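Local coordinates for pseudouridylate synthase RPUSD4, mitochondrial (Homo sapiens, PDB 5UBA), which catalyses the isomerization of uridine to pseudouridine in mitochondrial RNAs, including 16S ribosomal RNA, a modification required for assembly of that RNA into a functional mitochondrial ribosome, at residues R168-L180 against E190-H204. Residues are numbered along the deposited sequence; the frame is centred on the assembly and turned at random.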
loop_
_atom_site.group_PDB
_atom_site.type_symbol
_atom_site.label_atom_id
_atom_site.label_comp_id
_atom_site.label_asym_id
_atom_site.label_seq_id
_atom_site.Cartn_x
_atom_site.Cartn_y
_atom_site.Cartn_z
ATOM N N ARG A 168 9.823 10.178 -22.690
ATOM C CA ARG A 168 10.301 11.319 -21.904
ATOM C C ARG A 168 9.628 11.437 -20.524
ATOM O O ARG A 168 10.232 11.970 -19.594
ATOM C CB ARG A 168 10.114 12.625 -22.695
ATOM N N ASN A 169 8.397 10.941 -20.391
ATOM C CA ASN A 169 7.671 10.995 -19.116
ATOM C C ASN A 169 7.743 9.707 -18.276
ATOM O O ASN A 169 7.160 9.656 -17.192
ATOM C CB ASN A 169 6.204 11.359 -19.366
ATOM C CG ASN A 169 6.040 12.716 -20.029
ATOM O OD1 ASN A 169 5.250 12.854 -20.959
ATOM N ND2 ASN A 169 6.782 13.722 -19.553
ATOM N N ALA A 170 8.444 8.679 -18.754
ATOM C CA ALA A 170 8.589 7.445 -17.976
ATOM C C ALA A 170 9.353 7.742 -16.695
ATOM O O ALA A 170 10.303 8.511 -16.707
ATOM C CB ALA A 170 9.297 6.374 -18.783
ATOM N N GLN A 171 8.906 7.153 -15.589
ATOM C CA GLN A 171 9.540 7.340 -14.294
ATOM C C GLN A 171 10.188 6.026 -13.874
ATOM O O GLN A 171 9.591 4.953 -14.026
ATOM C CB GLN A 171 8.508 7.769 -13.252
ATOM C CG GLN A 171 7.606 8.943 -13.660
ATOM C CD GLN A 171 6.221 8.862 -13.029
ATOM O OE1 GLN A 171 6.050 9.131 -11.843
ATOM N NE2 GLN A 171 5.232 8.468 -13.815
ATOM N N VAL A 172 11.400 6.127 -13.334
ATOM C CA VAL A 172 12.145 4.971 -12.828
ATOM C C VAL A 172 11.309 4.371 -11.689
ATOM O O VAL A 172 10.815 5.109 -10.848
ATOM C CB VAL A 172 13.545 5.387 -12.328
ATOM C CG1 VAL A 172 14.266 4.217 -11.674
ATOM C CG2 VAL A 172 14.363 5.944 -13.497
ATOM N N ALA A 173 11.108 3.051 -11.735
ATOM C CA ALA A 173 10.265 2.353 -10.760
ATOM C C ALA A 173 10.885 1.001 -10.476
ATOM O O ALA A 173 11.124 0.215 -11.396
ATOM C CB ALA A 173 8.858 2.189 -11.314
ATOM N N VAL A 174 11.150 0.731 -9.199
ATOM C CA VAL A 174 11.789 -0.487 -8.761
ATOM C C VAL A 174 11.077 -1.003 -7.517
ATOM O O VAL A 174 10.965 -0.303 -6.506
ATOM C CB VAL A 174 13.245 -0.216 -8.415
ATOM C CG1 VAL A 174 13.924 -1.470 -7.910
ATOM C CG2 VAL A 174 13.949 0.368 -9.636
ATOM N N THR A 175 10.635 -2.253 -7.603
ATOM C CA THR A 175 9.966 -2.972 -6.513
ATOM C C THR A 175 10.673 -4.284 -6.265
ATOM O O THR A 175 10.767 -5.101 -7.187
ATOM C CB THR A 175 8.519 -3.291 -6.928
ATOM O OG1 THR A 175 7.834 -2.079 -7.244
ATOM C CG2 THR A 175 7.780 -4.031 -5.821
ATOM N N GLN A 176 11.156 -4.511 -5.051
ATOM C CA GLN A 176 11.665 -5.818 -4.648
ATOM C C GLN A 176 10.489 -6.612 -4.117
ATOM O O GLN A 176 9.595 -6.044 -3.475
ATOM C CB GLN A 176 12.771 -5.681 -3.602
ATOM C CG GLN A 176 13.951 -4.927 -4.201
ATOM C CD GLN A 176 15.093 -4.654 -3.254
ATOM O OE1 GLN A 176 15.122 -5.110 -2.104
ATOM N NE2 GLN A 176 16.074 -3.911 -3.755
ATOM N N TYR A 177 10.490 -7.923 -4.333
ATOM C CA TYR A 177 9.427 -8.777 -3.804
ATOM C C TYR A 177 9.920 -10.122 -3.369
ATOM O O TYR A 177 10.921 -10.611 -3.873
ATOM C CB TYR A 177 8.300 -8.936 -4.812
ATOM C CG TYR A 177 8.665 -9.826 -5.978
ATOM C CD1 TYR A 177 9.289 -9.315 -7.109
ATOM C CD2 TYR A 177 8.383 -11.185 -5.929
ATOM C CE1 TYR A 177 9.638 -10.152 -8.172
ATOM C CE2 TYR A 177 8.709 -12.020 -6.991
ATOM C CZ TYR A 177 9.329 -11.487 -8.106
ATOM O OH TYR A 177 9.689 -12.329 -9.176
ATOM N N GLN A 178 9.193 -10.719 -2.433
ATOM C CA GLN A 178 9.486 -12.039 -1.915
ATOM C C GLN A 178 8.179 -12.686 -1.519
ATOM O O GLN A 178 7.461 -12.158 -0.650
ATOM C CB GLN A 178 10.364 -11.901 -0.670
ATOM C CG GLN A 178 10.566 -13.159 0.141
ATOM C CD GLN A 178 11.418 -14.160 -0.565
ATOM O OE1 GLN A 178 12.611 -13.927 -0.753
ATOM N NE2 GLN A 178 10.825 -15.290 -0.952
ATOM N N VAL A 179 7.877 -13.836 -2.092
ATOM C CA VAL A 179 6.746 -14.622 -1.623
ATOM C C VAL A 179 7.038 -15.128 -0.207
ATOM O O VAL A 179 8.109 -15.705 0.036
ATOM C CB VAL A 179 6.431 -15.800 -2.569
ATOM C CG1 VAL A 179 5.449 -16.774 -1.924
ATOM C CG2 VAL A 179 5.942 -15.279 -3.916
ATOM N N LEU A 180 6.094 -14.922 0.706
ATOM C CA LEU A 180 6.182 -15.404 2.090
ATOM C C LEU A 180 5.459 -16.729 2.313
ATOM O O LEU A 180 5.863 -17.535 3.161
ATOM C CB LEU A 180 5.576 -14.375 3.031
ATOM C CG LEU A 180 6.260 -13.011 3.072
ATOM C CD1 LEU A 180 5.503 -12.097 4.033
ATOM C CD2 LEU A 180 7.741 -13.169 3.426
ATOM N N GLU A 190 5.660 -10.145 0.267
ATOM C CA GLU A 190 6.292 -8.964 0.849
ATOM C C GLU A 190 6.883 -8.127 -0.272
ATOM O O GLU A 190 7.584 -8.643 -1.152
ATOM C CB GLU A 190 7.376 -9.366 1.855
ATOM C CG GLU A 190 7.926 -8.200 2.682
ATOM C CD GLU A 190 8.654 -8.649 3.976
ATOM O OE1 GLU A 190 9.855 -9.010 3.819
ATOM O OE2 GLU A 190 8.089 -8.648 5.146
ATOM N N LEU A 191 6.580 -6.837 -0.258
ATOM C CA LEU A 191 6.995 -5.908 -1.298
ATOM C C LEU A 191 7.781 -4.779 -0.681
ATOM O O LEU A 191 7.396 -4.261 0.377
ATOM C CB LEU A 191 5.753 -5.323 -1.941
ATOM C CG LEU A 191 4.759 -6.352 -2.501
ATOM C CD1 LEU A 191 3.390 -5.762 -2.688
ATOM C CD2 LEU A 191 5.326 -6.893 -3.792
ATOM N N GLN A 192 8.836 -4.356 -1.362
ATOM C CA GLN A 192 9.590 -3.194 -0.931
ATOM C C GLN A 192 9.737 -2.312 -2.134
ATOM O O GLN A 192 10.622 -2.569 -2.975
ATOM C CB GLN A 192 10.951 -3.557 -0.320
ATOM C CG GLN A 192 11.725 -2.289 0.051
ATOM C CD GLN A 192 13.025 -2.516 0.775
ATOM O OE1 GLN A 192 13.390 -3.630 1.131
ATOM N NE2 GLN A 192 13.740 -1.420 1.002
ATOM N N PRO A 193 8.906 -1.262 -2.225
ATOM C CA PRO A 193 9.116 -0.255 -3.264
ATOM C C PRO A 193 10.391 0.525 -2.888
ATOM O O PRO A 193 10.522 1.014 -1.745
ATOM C CB PRO A 193 7.856 0.601 -3.203
ATOM C CG PRO A 193 7.358 0.438 -1.794
ATOM C CD PRO A 193 7.827 -0.884 -1.280
ATOM N N ILE A 194 11.368 0.542 -3.790
ATOM C CA ILE A 194 12.593 1.294 -3.562
ATOM C C ILE A 194 12.347 2.733 -3.958
ATOM O O ILE A 194 12.691 3.661 -3.218
ATOM C CB ILE A 194 13.766 0.714 -4.379
ATOM C CG1 ILE A 194 13.990 -0.768 -4.014
ATOM C CG2 ILE A 194 15.013 1.570 -4.186
ATOM C CD1 ILE A 194 14.306 -1.059 -2.560
ATOM N N THR A 195 11.734 2.896 -5.123
ATOM C CA THR A 195 11.176 4.167 -5.571
ATOM C C THR A 195 9.802 4.382 -4.933
ATOM O O THR A 195 9.379 3.593 -4.083
ATOM C CB THR A 195 11.071 4.152 -7.088
ATOM O OG1 THR A 195 10.316 2.995 -7.484
ATOM C CG2 THR A 195 12.450 4.049 -7.731
ATOM N N GLY A 196 9.146 5.486 -5.287
ATOM C CA GLY A 196 7.879 5.869 -4.669
ATOM C C GLY A 196 6.871 6.372 -5.664
ATOM O O GLY A 196 6.229 7.387 -5.421
ATOM N N ILE A 197 6.716 5.640 -6.764
ATOM C CA ILE A 197 5.878 6.061 -7.895
ATOM C C ILE A 197 4.442 5.635 -7.610
ATOM O O ILE A 197 4.202 4.563 -7.052
ATOM C CB ILE A 197 6.382 5.438 -9.216
ATOM C CG1 ILE A 197 7.814 5.938 -9.539
ATOM C CG2 ILE A 197 5.443 5.709 -10.379
ATOM C CD1 ILE A 197 7.973 7.440 -9.546
ATOM N N LYS A 198 3.494 6.485 -8.008
ATOM C CA LYS A 198 2.067 6.232 -7.812
ATOM C C LYS A 198 1.640 4.859 -8.339
ATOM O O LYS A 198 1.912 4.503 -9.502
ATOM C CB LYS A 198 1.287 7.335 -8.535
ATOM C CG LYS A 198 -0.232 7.196 -8.516
ATOM C CD LYS A 198 -0.787 7.296 -7.117
ATOM C CE LYS A 198 -2.268 7.639 -7.154
ATOM N NZ LYS A 198 -2.721 7.911 -5.770
ATOM N N HIS A 199 1.011 4.076 -7.463
ATOM C CA HIS A 199 0.504 2.739 -7.784
ATOM C C HIS A 199 1.565 1.738 -8.231
ATOM O O HIS A 199 1.240 0.713 -8.809
ATOM C CB HIS A 199 -0.639 2.792 -8.799
ATOM C CG HIS A 199 -1.880 3.409 -8.260
ATOM N ND1 HIS A 199 -2.974 3.669 -9.051
ATOM C CD2 HIS A 199 -2.201 3.825 -7.015
ATOM C CE1 HIS A 199 -3.924 4.203 -8.306
ATOM N NE2 HIS A 199 -3.481 4.312 -7.068
ATOM N N GLN A 200 2.835 1.984 -7.905
ATOM C CA GLN A 200 3.872 1.122 -8.453
ATOM C C GLN A 200 3.736 -0.326 -8.020
ATOM O O GLN A 200 3.971 -1.198 -8.815
ATOM C CB GLN A 200 5.286 1.655 -8.209
ATOM C CG GLN A 200 5.914 1.468 -6.860
ATOM C CD GLN A 200 7.404 1.775 -6.934
ATOM O OE1 GLN A 200 7.761 2.937 -7.091
ATOM N NE2 GLN A 200 8.269 0.756 -6.837
ATOM N N LEU A 201 3.372 -0.594 -6.774
ATOM C CA LEU A 201 3.232 -1.996 -6.327
ATOM C C LEU A 201 2.143 -2.730 -7.090
ATOM O O LEU A 201 2.322 -3.894 -7.505
ATOM C CB LEU A 201 2.970 -2.108 -4.816
ATOM C CG LEU A 201 4.042 -1.491 -3.916
ATOM C CD1 LEU A 201 3.671 -1.679 -2.462
ATOM C CD2 LEU A 201 5.415 -2.054 -4.218
ATOM N N ARG A 202 1.011 -2.060 -7.247
ATOM C CA ARG A 202 -0.115 -2.639 -7.965
ATOM C C ARG A 202 0.190 -2.883 -9.421
ATOM O O ARG A 202 -0.152 -3.937 -9.958
ATOM C CB ARG A 202 -1.351 -1.758 -7.792
ATOM C CG ARG A 202 -1.844 -1.721 -6.363
ATOM C CD ARG A 202 -2.788 -0.567 -6.141
ATOM N NE ARG A 202 -4.054 -0.783 -6.812
ATOM C CZ ARG A 202 -5.063 0.081 -6.799
ATOM N NH1 ARG A 202 -4.947 1.226 -6.133
ATOM N NH2 ARG A 202 -6.192 -0.199 -7.445
ATOM N N VAL A 203 0.823 -1.916 -10.061
ATOM C CA VAL A 203 1.137 -2.002 -11.504
ATOM C C VAL A 203 2.252 -3.016 -11.727
ATOM O O VAL A 203 2.149 -3.881 -12.606
ATOM C CB VAL A 203 1.456 -0.614 -12.069
ATOM C CG1 VAL A 203 1.964 -0.670 -13.518
ATOM C CG2 VAL A 203 0.220 0.273 -11.968
ATOM N N HIS A 204 3.291 -2.986 -10.915
ATOM C CA HIS A 204 4.349 -3.981 -11.074
ATOM C C HIS A 204 3.849 -5.407 -10.851
ATOM O O HIS A 204 4.207 -6.323 -11.590
ATOM C CB HIS A 204 5.508 -3.668 -10.149
ATOM C CG HIS A 204 6.451 -2.653 -10.699
ATOM N ND1 HIS A 204 7.479 -2.135 -9.953
ATOM C CD2 HIS A 204 6.574 -2.126 -11.941
ATOM C CE1 HIS A 204 8.200 -1.322 -10.713
ATOM N NE2 HIS A 204 7.669 -1.292 -11.922
HETATM O O HOH W 1 13.194 -6.370 -0.160
#
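Thr175 OG1 is gripped by two side chains of the 190-204 segment. His204 ND1 hydrogen-bonds Thr175 OG1 at 2.7 Å, with the threonine at the edge of the imidazole. Gln200 NE2 donates to Thr175 OG1 over 2.9 Å, the hydroxyl lying slightly out of the amide plane, and also reaches Val174 O in a weak bond. The other end of this amide is fixed too: Gln200 OE1 accepts from Thr195 OG1 (2.6 Å) and from Ile197 N, each on a lone pair. Thr195 OG1 in turn takes the N-H of Val174 in a nearly straight bond of 3.0 Å. His204 NE2 bonds to Ile132 O, so both ring nitrogens are held.

Residues 175-180 and 190-193 belong to the antiparallel beta hairpin of strands 175-182 and 186-193, in the pseudouridine synthase domain of the RluA family. The chain then passes through a type II turn, Ile197 to Gln200, into helix 200-209. In this turn Lys198 forms a salt bridge with Asp83, the probable catalytic aspartate. Gln176 pairs with Gln192 and Gln178 with Glu190, each by two backbone bonds.

Gln176 and Gln192 run side by side, and one water donates to both OE1 atoms; Gln192 OE1 also accepts from Lys114. On the opposite face, Thr175 CG2 presses tightly on Leu201 CD2 at 3.5 Å, and Tyr177 CB meets Leu191 CD2. Ala173 CB touches His204 CE1 at 3.6 Å. Ile197 CD1 packs against Gln171 CB.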